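Local coordinates for Adenylate/guanylate cyclase/hydrolase, alpha/beta fold family (Ruegeria pomeroyi, PDB 3MR7), which probably makes cyclic AMP from ATP as an adenylate cyclase, this chain being the N-terminal cyclase domain of a longer protein, at residues L7-A12 with Q68-C73; Q33-R38 with Q82-D87; L61-T66 with G110-D115; E76-M81 with G130-S135. All blocks are in the same frame, centred on the assembly; numbering follows the deposited sequence.

Contact 1 of 4, residues L7-A12 with Q68-C73; sequences LCAILA and QAALRC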
loop_
_atom_site.group_PDB
_atom_site.type_symbol
_atom_site.label_atom_id
_atom_site.label_comp_id
_atom_site.label_asym_id
_atom_site.label_seq_id
_atom_site.Cartn_x
_atom_site.Cartn_y
_atom_site.Cartn_z
ATOM N N LEU A 7 -15.327 -4.517 22.476
ATOM C CA LEU A 7 -14.032 -5.054 22.107
ATOM C C LEU A 7 -14.230 -5.901 20.826
ATOM O O LEU A 7 -15.049 -6.813 20.795
ATOM C CB LEU A 7 -13.561 -5.890 23.294
ATOM C CG LEU A 7 -12.151 -6.351 23.557
ATOM C CD1 LEU A 7 -11.145 -5.265 23.255
ATOM C CD2 LEU A 7 -12.125 -6.721 25.013
ATOM N N CYS A 8 -13.518 -5.592 19.749
ATOM C CA CYS A 8 -13.824 -6.269 18.489
ATOM C C CYS A 8 -12.606 -6.655 17.710
ATOM O O CYS A 8 -11.571 -6.024 17.806
ATOM C CB CYS A 8 -14.714 -5.394 17.593
ATOM S SG CYS A 8 -16.381 -6.029 17.361
ATOM N N ALA A 9 -12.752 -7.698 16.914
ATOM C CA ALA A 9 -11.719 -8.095 15.991
ATOM C C ALA A 9 -12.051 -7.471 14.640
ATOM O O ALA A 9 -13.032 -7.824 14.009
ATOM C CB ALA A 9 -11.683 -9.597 15.885
ATOM N N ILE A 10 -11.237 -6.529 14.210
ATOM C CA ILE A 10 -11.422 -5.891 12.926
ATOM C C ILE A 10 -10.445 -6.482 11.911
ATOM O O ILE A 10 -9.282 -6.740 12.229
ATOM C CB ILE A 10 -11.179 -4.388 13.028
ATOM C CG1 ILE A 10 -12.200 -3.770 13.954
ATOM C CG2 ILE A 10 -11.291 -3.731 11.685
ATOM C CD1 ILE A 10 -11.840 -3.894 15.353
ATOM N N LEU A 11 -10.947 -6.675 10.693
ATOM C CA LEU A 11 -10.209 -7.222 9.570
ATOM C C LEU A 11 -10.368 -6.272 8.380
ATOM O O LEU A 11 -11.481 -5.980 7.979
ATOM C CB LEU A 11 -10.732 -8.628 9.258
ATOM C CG LEU A 11 -10.689 -9.300 7.878
ATOM C CD1 LEU A 11 -9.906 -8.562 6.790
ATOM C CD2 LEU A 11 -10.201 -10.720 8.019
ATOM N N ALA A 12 -9.251 -5.764 7.853
ATOM C CA ALA A 12 -9.263 -4.948 6.640
ATOM C C ALA A 12 -8.576 -5.699 5.509
ATOM O O ALA A 12 -7.563 -6.364 5.724
ATOM C CB ALA A 12 -8.576 -3.585 6.878
ATOM N N GLN A 68 -9.612 -15.363 17.092
ATOM C CA GLN A 68 -9.383 -16.566 16.329
ATOM C C GLN A 68 -10.135 -16.566 14.984
ATOM O O GLN A 68 -9.536 -16.864 13.947
ATOM C CB GLN A 68 -9.735 -17.778 17.160
ATOM C CG GLN A 68 -8.834 -18.968 16.924
ATOM C CD GLN A 68 -9.261 -20.202 17.737
ATOM O OE1 GLN A 68 -10.132 -20.124 18.619
ATOM N NE2 GLN A 68 -8.638 -21.345 17.443
ATOM N N ALA A 69 -11.424 -16.212 14.979
ATOM C CA ALA A 69 -12.243 -16.334 13.757
ATOM C C ALA A 69 -11.813 -15.367 12.656
ATOM O O ALA A 69 -11.833 -15.711 11.482
ATOM C CB ALA A 69 -13.714 -16.159 14.064
ATOM N N ALA A 70 -11.432 -14.155 13.033
ATOM C CA ALA A 70 -10.858 -13.232 12.074
ATOM C C ALA A 70 -9.655 -13.892 11.415
ATOM O O ALA A 70 -9.525 -13.889 10.183
ATOM C CB ALA A 70 -10.449 -11.926 12.746
ATOM N N LEU A 71 -8.793 -14.491 12.230
ATOM C CA LEU A 71 -7.537 -15.006 11.705
ATOM C C LEU A 71 -7.709 -16.251 10.841
ATOM O O LEU A 71 -7.102 -16.348 9.784
ATOM C CB LEU A 71 -6.500 -15.219 12.814
ATOM C CG LEU A 71 -5.104 -15.608 12.310
ATOM C CD1 LEU A 71 -4.666 -14.693 11.171
ATOM C CD2 LEU A 71 -4.080 -15.579 13.440
ATOM N N ARG A 72 -8.532 -17.198 11.265
ATOM C CA ARG A 72 -8.733 -18.390 10.445
ATOM C C ARG A 72 -9.405 -17.995 9.149
ATOM O O ARG A 72 -9.184 -18.596 8.088
ATOM C CB ARG A 72 -9.604 -19.410 11.156
ATOM C CG ARG A 72 -8.948 -20.011 12.377
ATOM C CD ARG A 72 -10.007 -20.689 13.231
ATOM N NE ARG A 72 -9.447 -21.521 14.288
ATOM C CZ ARG A 72 -10.170 -22.373 15.007
ATOM N NH1 ARG A 72 -11.473 -22.504 14.773
ATOM N NH2 ARG A 72 -9.596 -23.102 15.953
ATOM N N CYS A 73 -10.236 -16.977 9.235
ATOM C CA CYS A 73 -10.918 -16.509 8.050
ATOM C C CYS A 73 -9.898 -15.983 7.032
ATOM O O CYS A 73 -9.939 -16.362 5.860
ATOM C CB CYS A 73 -11.951 -15.464 8.442
ATOM S SG CYS A 73 -12.800 -14.684 7.111
#

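Contact 2 of 4, residues Q33-R38 with Q82-D87; sequences QKLYRR and QQREED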
loop_
_atom_site.group_PDB
_atom_site.type_symbol
_atom_site.label_atom_id
_atom_site.label_comp_id
_atom_site.label_asym_id
_atom_site.label_seq_id
_atom_site.Cartn_x
_atom_site.Cartn_y
_atom_site.Cartn_z
ATOM N N GLN A 33 -11.698 -10.992 -9.661
ATOM C CA GLN A 33 -11.782 -10.590 -8.259
ATOM C C GLN A 33 -13.236 -10.504 -7.826
ATOM O O GLN A 33 -13.570 -10.889 -6.701
ATOM C CB GLN A 33 -10.982 -9.313 -7.941
ATOM C CG GLN A 33 -11.799 -8.065 -7.723
ATOM C CD GLN A 33 -12.369 -7.937 -6.316
ATOM O OE1 GLN A 33 -13.217 -7.082 -6.075
ATOM N NE2 GLN A 33 -11.929 -8.786 -5.398
ATOM N N LYS A 34 -14.103 -10.042 -8.718
ATOM C CA LYS A 34 -15.518 -10.062 -8.403
ATOM C C LYS A 34 -15.958 -11.489 -8.046
ATOM O O LYS A 34 -16.710 -11.698 -7.091
ATOM C CB LYS A 34 -16.336 -9.517 -9.565
ATOM C CG LYS A 34 -16.452 -8.015 -9.621
ATOM C CD LYS A 34 -17.084 -7.646 -10.958
ATOM C CE LYS A 34 -17.850 -6.336 -10.895
ATOM N NZ LYS A 34 -19.247 -6.526 -11.421
ATOM N N LEU A 35 -15.469 -12.461 -8.808
ATOM C CA LEU A 35 -15.731 -13.877 -8.538
ATOM C C LEU A 35 -15.231 -14.352 -7.187
ATOM O O LEU A 35 -15.960 -14.998 -6.456
ATOM C CB LEU A 35 -15.075 -14.772 -9.577
ATOM C CG LEU A 35 -15.402 -16.211 -9.229
ATOM C CD1 LEU A 35 -16.915 -16.360 -9.200
ATOM C CD2 LEU A 35 -14.784 -17.150 -10.207
ATOM N N TYR A 36 -13.969 -14.069 -6.881
ATOM C CA TYR A 36 -13.361 -14.492 -5.614
ATOM C C TYR A 36 -14.086 -13.881 -4.426
ATOM O O TYR A 36 -14.391 -14.570 -3.445
ATOM C CB TYR A 36 -11.868 -14.138 -5.553
ATOM C CG TYR A 36 -10.972 -14.942 -6.471
ATOM C CD1 TYR A 36 -11.244 -16.273 -6.776
ATOM C CD2 TYR A 36 -9.847 -14.368 -7.028
ATOM C CE1 TYR A 36 -10.402 -17.003 -7.599
ATOM C CE2 TYR A 36 -9.013 -15.080 -7.856
ATOM C CZ TYR A 36 -9.277 -16.391 -8.131
ATOM O OH TYR A 36 -8.405 -17.069 -8.958
ATOM N N ARG A 37 -14.370 -12.587 -4.514
ATOM C CA ARG A 37 -15.164 -11.943 -3.479
ATOM C C ARG A 37 -16.432 -12.747 -3.212
ATOM O O ARG A 37 -16.852 -12.888 -2.077
ATOM C CB ARG A 37 -15.535 -10.517 -3.884
ATOM C CG ARG A 37 -16.664 -9.941 -3.067
ATOM C CD ARG A 37 -16.210 -9.488 -1.699
ATOM N NE ARG A 37 -16.382 -8.053 -1.561
ATOM C CZ ARG A 37 -17.351 -7.479 -0.867
ATOM N NH1 ARG A 37 -18.227 -8.224 -0.214
ATOM N NH2 ARG A 37 -17.433 -6.160 -0.815
ATOM N N ARG A 38 -17.032 -13.286 -4.264
ATOM C CA ARG A 38 -18.325 -13.912 -4.100
ATOM C C ARG A 38 -18.218 -15.349 -3.674
ATOM O O ARG A 38 -19.006 -15.823 -2.851
ATOM C CB ARG A 38 -19.145 -13.806 -5.374
ATOM C CG ARG A 38 -20.020 -12.610 -5.387
ATOM C CD ARG A 38 -20.364 -12.199 -6.810
ATOM N NE ARG A 38 -19.919 -10.831 -6.993
ATOM C CZ ARG A 38 -20.710 -9.791 -6.814
ATOM N NH1 ARG A 38 -21.979 -9.991 -6.489
ATOM N NH2 ARG A 38 -20.239 -8.568 -6.973
ATOM N N GLN A 82 -3.732 -18.677 -2.889
ATOM C CA GLN A 82 -2.472 -19.217 -3.383
ATOM C C GLN A 82 -2.741 -20.343 -4.380
ATOM O O GLN A 82 -2.101 -20.412 -5.418
ATOM C CB GLN A 82 -1.535 -19.684 -2.252
ATOM C CG GLN A 82 -0.483 -20.706 -2.712
ATOM C CD GLN A 82 0.668 -20.863 -1.723
ATOM O OE1 GLN A 82 0.492 -20.706 -0.516
ATOM N NE2 GLN A 82 1.854 -21.187 -2.235
ATOM N N GLN A 83 -3.693 -21.214 -4.061
ATOM C CA GLN A 83 -4.035 -22.319 -4.943
ATOM C C GLN A 83 -4.718 -21.816 -6.200
ATOM O O GLN A 83 -4.366 -22.217 -7.304
ATOM C CB GLN A 83 -4.963 -23.302 -4.246
ATOM C CG GLN A 83 -4.381 -23.966 -3.029
ATOM C CD GLN A 83 -5.297 -25.047 -2.489
ATOM O OE1 GLN A 83 -4.878 -25.902 -1.699
ATOM N NE2 GLN A 83 -6.560 -25.026 -2.926
ATOM N N ARG A 84 -5.698 -20.936 -6.030
ATOM C CA ARG A 84 -6.531 -20.498 -7.145
ATOM C C ARG A 84 -5.756 -19.764 -8.251
ATOM O O ARG A 84 -6.165 -19.747 -9.421
ATOM C CB ARG A 84 -7.669 -19.610 -6.640
ATOM C CG ARG A 84 -8.588 -20.244 -5.604
ATOM C CD ARG A 84 -9.448 -21.310 -6.209
ATOM N NE ARG A 84 -10.185 -20.854 -7.395
ATOM C CZ ARG A 84 -11.477 -20.523 -7.398
ATOM N NH1 ARG A 84 -12.161 -20.583 -6.262
ATOM N NH2 ARG A 84 -12.082 -20.133 -8.527
ATOM N N GLU A 85 -4.637 -19.158 -7.889
ATOM C CA GLU A 85 -3.894 -18.360 -8.841
ATOM C C GLU A 85 -2.562 -18.997 -9.254
ATOM O O GLU A 85 -1.741 -18.344 -9.893
ATOM C CB GLU A 85 -3.649 -16.959 -8.264
ATOM C CG GLU A 85 -4.874 -16.055 -8.300
ATOM C CD GLU A 85 -5.198 -15.547 -9.705
ATOM O OE1 GLU A 85 -4.586 -14.531 -10.118
ATOM O OE2 GLU A 85 -6.051 -16.168 -10.392
ATOM N N GLU A 86 -2.336 -20.259 -8.900
ATOM C CA GLU A 86 -1.002 -20.830 -9.086
ATOM C C GLU A 86 -0.669 -21.186 -10.542
ATOM O O GLU A 86 0.503 -21.330 -10.901
ATOM C CB GLU A 86 -0.803 -22.039 -8.185
ATOM C CG GLU A 86 -1.527 -23.255 -8.700
ATOM C CD GLU A 86 -1.653 -24.354 -7.664
ATOM O OE1 GLU A 86 -0.870 -24.360 -6.674
ATOM O OE2 GLU A 86 -2.549 -25.212 -7.859
ATOM N N ASP A 87 -1.689 -21.338 -11.382
ATOM C CA ASP A 87 -1.448 -21.651 -12.787
ATOM C C ASP A 87 -1.497 -20.396 -13.649
ATOM O O ASP A 87 -1.423 -20.458 -14.869
ATOM C CB ASP A 87 -2.423 -22.712 -13.280
ATOM C CG ASP A 87 -2.125 -24.078 -12.690
ATOM O OD1 ASP A 87 -0.971 -24.535 -12.839
ATOM O OD2 ASP A 87 -3.025 -24.687 -12.065
#

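Contact 3 of 4, residues L61-T66 with G110-D115; sequences LARFDT and GDIFGD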
loop_
_atom_site.group_PDB
_atom_site.type_symbol
_atom_site.label_atom_id
_atom_site.label_comp_id
_atom_site.label_asym_id
_atom_site.label_seq_id
_atom_site.Cartn_x
_atom_site.Cartn_y
_atom_site.Cartn_z
ATOM N N LEU A 61 -13.955 -3.835 5.156
ATOM C CA LEU A 61 -13.770 -3.840 6.594
ATOM C C LEU A 61 -14.764 -4.806 7.180
ATOM O O LEU A 61 -15.950 -4.686 6.927
ATOM C CB LEU A 61 -14.069 -2.449 7.106
ATOM C CG LEU A 61 -13.493 -1.971 8.415
ATOM C CD1 LEU A 61 -12.030 -2.136 8.379
ATOM C CD2 LEU A 61 -13.830 -0.510 8.510
ATOM N N ALA A 62 -14.311 -5.781 7.947
ATOM C CA ALA A 62 -15.263 -6.733 8.512
ATOM C C ALA A 62 -14.941 -6.931 9.962
ATOM O O ALA A 62 -13.848 -6.616 10.397
ATOM C CB ALA A 62 -15.231 -8.059 7.777
ATOM N N ARG A 63 -15.886 -7.459 10.719
ATOM C CA ARG A 63 -15.632 -7.642 12.131
ATOM C C ARG A 63 -16.127 -8.969 12.623
ATOM O O ARG A 63 -17.074 -9.529 12.094
ATOM C CB ARG A 63 -16.256 -6.519 12.944
ATOM C CG ARG A 63 -17.754 -6.614 13.072
ATOM C CD ARG A 63 -18.304 -5.293 13.532
ATOM N NE ARG A 63 -19.738 -5.252 13.345
ATOM C CZ ARG A 63 -20.614 -5.722 14.224
ATOM N NH1 ARG A 63 -20.201 -6.271 15.359
ATOM N NH2 ARG A 63 -21.905 -5.637 13.964
ATOM N N PHE A 64 -15.473 -9.438 13.671
ATOM C CA PHE A 64 -15.644 -10.780 14.194
ATOM C C PHE A 64 -15.748 -10.760 15.736
ATOM O O PHE A 64 -15.311 -9.820 16.408
ATOM C CB PHE A 64 -14.450 -11.658 13.789
ATOM C CG PHE A 64 -14.304 -11.866 12.310
ATOM C CD1 PHE A 64 -14.738 -13.047 11.715
ATOM C CD2 PHE A 64 -13.703 -10.898 11.513
ATOM C CE1 PHE A 64 -14.600 -13.251 10.338
ATOM C CE2 PHE A 64 -13.555 -11.092 10.139
ATOM C CZ PHE A 64 -14.009 -12.275 9.548
ATOM N N ASP A 65 -16.315 -11.818 16.295
ATOM C CA ASP A 65 -16.514 -11.875 17.727
ATOM C C ASP A 65 -15.305 -12.413 18.436
ATOM O O ASP A 65 -15.054 -12.049 19.582
ATOM C CB ASP A 65 -17.726 -12.719 18.054
ATOM C CG ASP A 65 -19.006 -11.967 17.830
ATOM O OD1 ASP A 65 -19.008 -10.718 18.019
ATOM O OD2 ASP A 65 -20.001 -12.627 17.452
ATOM N N THR A 66 -14.560 -13.286 17.767
ATOM C CA THR A 66 -13.307 -13.753 18.335
ATOM C C THR A 66 -12.141 -13.320 17.485
ATOM O O THR A 66 -12.294 -13.142 16.292
ATOM C CB THR A 66 -13.277 -15.285 18.538
ATOM O OG1 THR A 66 -13.708 -15.972 17.344
ATOM C CG2 THR A 66 -14.183 -15.637 19.684
ATOM N N GLY A 110 -24.393 0.537 11.591
ATOM C CA GLY A 110 -23.699 -0.245 10.582
ATOM C C GLY A 110 -22.302 0.241 10.237
ATOM O O GLY A 110 -21.751 -0.151 9.205
ATOM N N ASP A 111 -21.736 1.099 11.087
ATOM C CA ASP A 111 -20.362 1.530 10.904
ATOM C C ASP A 111 -19.521 1.492 12.186
ATOM O O ASP A 111 -20.041 1.555 13.290
ATOM C CB ASP A 111 -20.307 2.899 10.258
ATOM C CG ASP A 111 -19.051 3.088 9.448
ATOM O OD1 ASP A 111 -18.069 2.334 9.653
ATOM O OD2 ASP A 111 -19.048 3.989 8.594
ATOM N N ILE A 112 -18.212 1.378 12.034
ATOM C CA ILE A 112 -17.360 1.209 13.191
ATOM C C ILE A 112 -16.362 2.349 13.332
ATOM O O ILE A 112 -15.981 2.975 12.346
ATOM C CB ILE A 112 -16.663 -0.130 13.120
ATOM C CG1 ILE A 112 -15.846 -0.215 11.855
ATOM C CG2 ILE A 112 -17.680 -1.223 12.985
ATOM C CD1 ILE A 112 -15.298 -1.608 11.669
ATOM N N PHE A 113 -15.949 2.632 14.562
ATOM C CA PHE A 113 -15.117 3.802 14.820
ATOM C C PHE A 113 -14.075 3.522 15.891
ATOM O O PHE A 113 -14.297 2.725 16.799
ATOM C CB PHE A 113 -15.966 4.998 15.278
ATOM C CG PHE A 113 -17.091 5.357 14.341
ATOM C CD1 PHE A 113 -17.040 6.521 13.581
ATOM C CD2 PHE A 113 -18.220 4.554 14.233
ATOM C CE1 PHE A 113 -18.097 6.878 12.714
ATOM C CE2 PHE A 113 -19.269 4.907 13.364
ATOM C CZ PHE A 113 -19.200 6.067 12.611
ATOM N N GLY A 114 -12.940 4.200 15.781
ATOM C CA GLY A 114 -11.906 4.147 16.796
ATOM C C GLY A 114 -10.524 3.918 16.225
ATOM O O GLY A 114 -10.386 3.383 15.114
ATOM N N ASP A 115 -9.505 4.313 16.982
ATOM C CA ASP A 115 -8.133 3.997 16.631
ATOM C C ASP A 115 -8.019 2.563 16.141
ATOM O O ASP A 115 -7.529 2.324 15.043
ATOM C CB ASP A 115 -7.230 4.149 17.842
ATOM C CG ASP A 115 -7.022 5.582 18.239
ATOM O OD1 ASP A 115 -7.638 6.455 17.600
ATOM O OD2 ASP A 115 -6.237 5.833 19.188
#

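Contact 4 of 4, residues E76-M81 with G130-S135; sequences EIQQAM and GAICVS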
loop_
_atom_site.group_PDB
_atom_site.type_symbol
_atom_site.label_atom_id
_atom_site.label_comp_id
_atom_site.label_asym_id
_atom_site.label_seq_id
_atom_site.Cartn_x
_atom_site.Cartn_y
_atom_site.Cartn_z
ATOM N N GLU A 76 -7.810 -18.757 5.661
ATOM C CA GLU A 76 -8.643 -19.545 4.753
ATOM C C GLU A 76 -8.645 -18.926 3.376
ATOM O O GLU A 76 -8.410 -19.599 2.360
ATOM C CB GLU A 76 -10.080 -19.606 5.258
ATOM C CG GLU A 76 -10.948 -20.624 4.530
ATOM C CD GLU A 76 -12.451 -20.554 4.905
ATOM O OE1 GLU A 76 -12.787 -20.108 6.032
ATOM O OE2 GLU A 76 -13.297 -20.960 4.065
ATOM N N ILE A 77 -8.930 -17.631 3.360
ATOM C CA ILE A 77 -8.850 -16.825 2.163
ATOM C C ILE A 77 -7.476 -16.820 1.460
ATOM O O ILE A 77 -7.391 -17.137 0.284
ATOM C CB ILE A 77 -9.254 -15.390 2.490
ATOM C CG1 ILE A 77 -10.695 -15.379 2.991
ATOM C CG2 ILE A 77 -9.085 -14.483 1.256
ATOM C CD1 ILE A 77 -11.208 -14.008 3.340
ATOM N N GLN A 78 -6.416 -16.455 2.182
ATOM C CA GLN A 78 -5.087 -16.335 1.609
ATOM C C GLN A 78 -4.527 -17.667 1.115
ATOM O O GLN A 78 -3.894 -17.725 0.078
ATOM C CB GLN A 78 -4.132 -15.689 2.610
ATOM C CG GLN A 78 -4.499 -14.282 2.955
ATOM C CD GLN A 78 -4.521 -13.387 1.715
ATOM O OE1 GLN A 78 -5.231 -13.674 0.742
ATOM N NE2 GLN A 78 -3.738 -12.291 1.745
ATOM N N GLN A 79 -4.774 -18.744 1.839
ATOM C CA GLN A 79 -4.361 -20.065 1.365
ATOM C C GLN A 79 -5.106 -20.568 0.119
ATOM O O GLN A 79 -4.538 -21.311 -0.698
ATOM C CB GLN A 79 -4.473 -21.093 2.476
ATOM C CG GLN A 79 -3.489 -20.880 3.612
ATOM C CD GLN A 79 -3.942 -21.592 4.862
ATOM O OE1 GLN A 79 -5.014 -22.205 4.885
ATOM N NE2 GLN A 79 -3.141 -21.518 5.908
ATOM N N ALA A 80 -6.371 -20.179 -0.034
ATOM C CA ALA A 80 -7.113 -20.621 -1.194
ATOM C C ALA A 80 -6.644 -19.794 -2.394
ATOM O O ALA A 80 -6.585 -20.274 -3.531
ATOM C CB ALA A 80 -8.593 -20.456 -0.972
HETATM N N MSE A 81 -6.296 -18.547 -2.127
HETATM C CA MSE A 81 -5.903 -17.661 -3.201
HETATM C C MSE A 81 -4.576 -18.099 -3.748
HETATM O O MSE A 81 -4.322 -17.924 -4.937
HETATM C CB MSE A 81 -5.839 -16.208 -2.744
HETATM C CG MSE A 81 -7.213 -15.620 -2.517
HETATM SE SE MSE A 81 -8.141 -15.309 -4.222
HETATM C CE MSE A 81 -7.148 -13.718 -4.787
ATOM N N GLY A 130 -0.745 -11.030 -0.585
ATOM C CA GLY A 130 -0.990 -12.429 -0.321
ATOM C C GLY A 130 -0.780 -12.853 1.116
ATOM O O GLY A 130 -0.996 -13.998 1.427
ATOM N N ALA A 131 -0.377 -11.921 1.972
ATOM C CA ALA A 131 -0.016 -12.209 3.333
ATOM C C ALA A 131 -1.072 -11.663 4.261
ATOM O O ALA A 131 -2.079 -11.179 3.812
ATOM C CB ALA A 131 1.344 -11.578 3.651
ATOM N N ILE A 132 -0.822 -11.748 5.558
ATOM C CA ILE A 132 -1.714 -11.237 6.568
ATOM C C ILE A 132 -0.868 -10.554 7.638
ATOM O O ILE A 132 0.045 -11.165 8.166
ATOM C CB ILE A 132 -2.420 -12.365 7.295
ATOM C CG1 ILE A 132 -3.124 -13.299 6.332
ATOM C CG2 ILE A 132 -3.403 -11.797 8.274
ATOM C CD1 ILE A 132 -3.860 -14.409 7.041
ATOM N N CYS A 133 -1.159 -9.295 7.965
ATOM C CA CYS A 133 -0.468 -8.606 9.059
ATOM C C CYS A 133 -1.412 -8.417 10.229
ATOM O O CYS A 133 -2.536 -7.972 10.048
ATOM C CB CYS A 133 0.065 -7.252 8.607
ATOM S SG CYS A 133 1.603 -7.354 7.718
ATOM N N VAL A 134 -0.968 -8.774 11.422
ATOM C CA VAL A 134 -1.814 -8.635 12.611
ATOM C C VAL A 134 -1.087 -7.822 13.658
ATOM O O VAL A 134 0.142 -7.849 13.748
ATOM C CB VAL A 134 -2.170 -9.992 13.194
ATOM C CG1 VAL A 134 -2.414 -10.967 12.046
ATOM C CG2 VAL A 134 -1.036 -10.505 14.105
ATOM N N SER A 135 -1.821 -7.064 14.443
ATOM C CA SER A 135 -1.149 -6.293 15.462
ATOM C C SER A 135 -0.647 -7.288 16.503
ATOM O O SER A 135 -1.039 -8.465 16.498
ATOM C CB SER A 135 -2.105 -5.308 16.106
ATOM O OG SER A 135 -3.067 -6.020 16.872
#

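Contact 1 of 4, residues L7-A12 with Q68-C73
Ala9 and Leu11 meet Ala70 where the strand 4-15 carries the helix 67-84 across one face of the sheet, a helix-on-sheet layer of the alpha/beta fold of class III nucleotide cyclase domains. It is a worked example of how small residues let a helix ride close to a strand. The apolar part is methyl against methyl: Ala9 CB and Ala70 CB stand 4.1 Å apart, each carried on a bond that points at the other segment. With nothing longer between them, the backbones come near, and the CA atoms of Ala9 and Ala70 are 6.5 Å apart. Phe64, from the neighbouring strand 59-64, packs against Ala70 and Leu11 as well and fills the flank of the pair.

The second kind of contact is van der Waals contact with the helix backbone. Leu11 has its CG anti to the backbone N (chi1 152°), which sends the branched end out toward the helix. Strand alternation turns Ile10 the other way, to Ala120 of the helix 115-126, so the sheet here lies between two helical layers. The polar bonds of this strand run instead within the sheet, to Phe64 and Ala62 on one edge and to Asn101 on the other. On the helix side, the CD2 methyl of Leu11 rests 3.9 Å from the carbonyl O of Ala70.

Contact 2 of 4, residues Q33-R38 with Q82-D87
Tyr36 reaches from the helix 27-47 to the C-terminal end of the helix 67-84, where Arg84 and Glu85 receive it, at one end of the packing between two neighbouring helices of the cyclase domain. The tight part is the phenol end. Tyr36 OH donates to Glu85 OE2 at 2.9 Å, approaching from above the carboxylate plane and 36° out of it, while the hydroxyl also rests 3.5 Å from Arg84 CB. The carboxylate gets there because the Glu85 chain bends at its second torsion (chi2 -74°), bringing its end back to the tyrosine. Its OE2 also forms a salt bridge with Arg32, and OE1 accepts the backbone N of Ile94; these bonds fix the group that holds the phenol. A phenylalanine in place of Tyr36 would probably keep much of the ring packing but leave Glu85 OE2 without its hydroxyl donor.

The outer part is looser and lies toward solvent. The edge of the Tyr36 ring points at one face of the Arg84 guanidinium, with the planes 89° apart and Tyr36 CE1 3.7 Å from Arg84 CZ. The charge of Arg84 is met by Glu39 in a salt bridge, and Leu35 CD2 lies only distantly beside Arg84 NH2, at 4.4 Å. Further round the helix 27-47, Arg38 forms a salt bridge to Glu23 of the second subunit. Inward, one face of the Tyr36 ring, near CD2, is covered by the selenium of the selenomethionine Met81 of the helix 67-84, and Ile94 leads into the strand 96-107.

Contact 3 of 4, residues L61-T66 with G110-D115
A beta hairpin and a short edge strand of the cyclase-domain sheet come together where Leu61 and Arg63, on the strand 59-64, meet Ile112 of the strand 112-113. The two strands do not pair: the CA atoms of Leu61 and Ile112 are 9.0 Å apart, and side chains alone span the gap. Leu61 and Arg63 share one face of their strand, and Ile112 turns its side chain toward both. Leu61 and Ile112 reach for each other tip to tip, with Leu61 CD2 3.7 Å from Ile112 CD1. This follows from the torsion of Ile112, whose CG1 sits between its backbone N and carbonyl carbon (chi1 59°) and whose chain then runs out extended to CD1.

Val53 and Leu107 also pack on Ile112, joining the strands 51-56 and 96-107 to the same apolar patch. Replacing Ile112 by alanine would remove both outer branches and is likely to leave a gap facing the Leu61 methyl CD2 and take one of its packing partners from Arg63 CD. Asp111, whose CB is directed away, forms a salt bridge with Lys54 through OD1. The second branch of Ile112 crosses the arginine obliquely, its CG2 methyl lying 4.2 Å from Arg63 CD.

Contact 4 of 4, residues E76-M81 with G130-S135
Gln78 NE2 is gripped by two carbonyls, Ala131 O and Tyr96 O, at the place where the helix 67-84 packs on the loop leading into the strand 132-135 in the alpha/beta fold of the cyclase domain. The bond to Ala131 O is 2.9 Å long and fairly straight, with an N-H...acceptor angle of 161°. The acceptor lies almost in the amide plane of Gln78, but the donor comes to the carbonyl from above its plane, 36° out. With both carbonyls as partners, the buried amide nitrogen is well satisfied and the rotation of the amide is set.

The glutamine side chain folds over Gly130 to reach this position, its chain bent at the second torsion (chi2 -59°), and its CD lies 3.6 Å from Gly130 O. Gly130 has a positive phi, which favours glycine, and its CA is 6.0 Å from that of Gln78, so helix and loop run close together. The strand that follows is parallel to the strand 96-107 and pairs on its other edge with the strand 161-170, where Trp170 touches both Gln78 and Ile132. The apolar part is a worked case of a polar side chain whose methylene groups also pack: Ile132 lies across the Gln78 chain, with Ile132 CG1 3.8 Å from Gln78 CG.

Contacts 1, 2 and 4 share the helix 67-84, taken at its beginning, its end and its middle, and illustrate how one helix changes chemistry along its length. Contacts 1 and 4 are buried against the sheet and meet through Leu71 and Ile132: the first is apolar, the second turns on hydrogen bonds from a side-chain amide to backbone carbonyls. Contact 2 lies farther out, partly exposed and near the second subunit, and its chemistry is hydroxyl, carboxylate and guanidinium; Tyr36 touches Met81 of contact 4. Contact 3 lacks the helix and is carried by two apolar side chains and the aliphatic part of an arginine, but its strand hydrogen-bonds to that of contact 1.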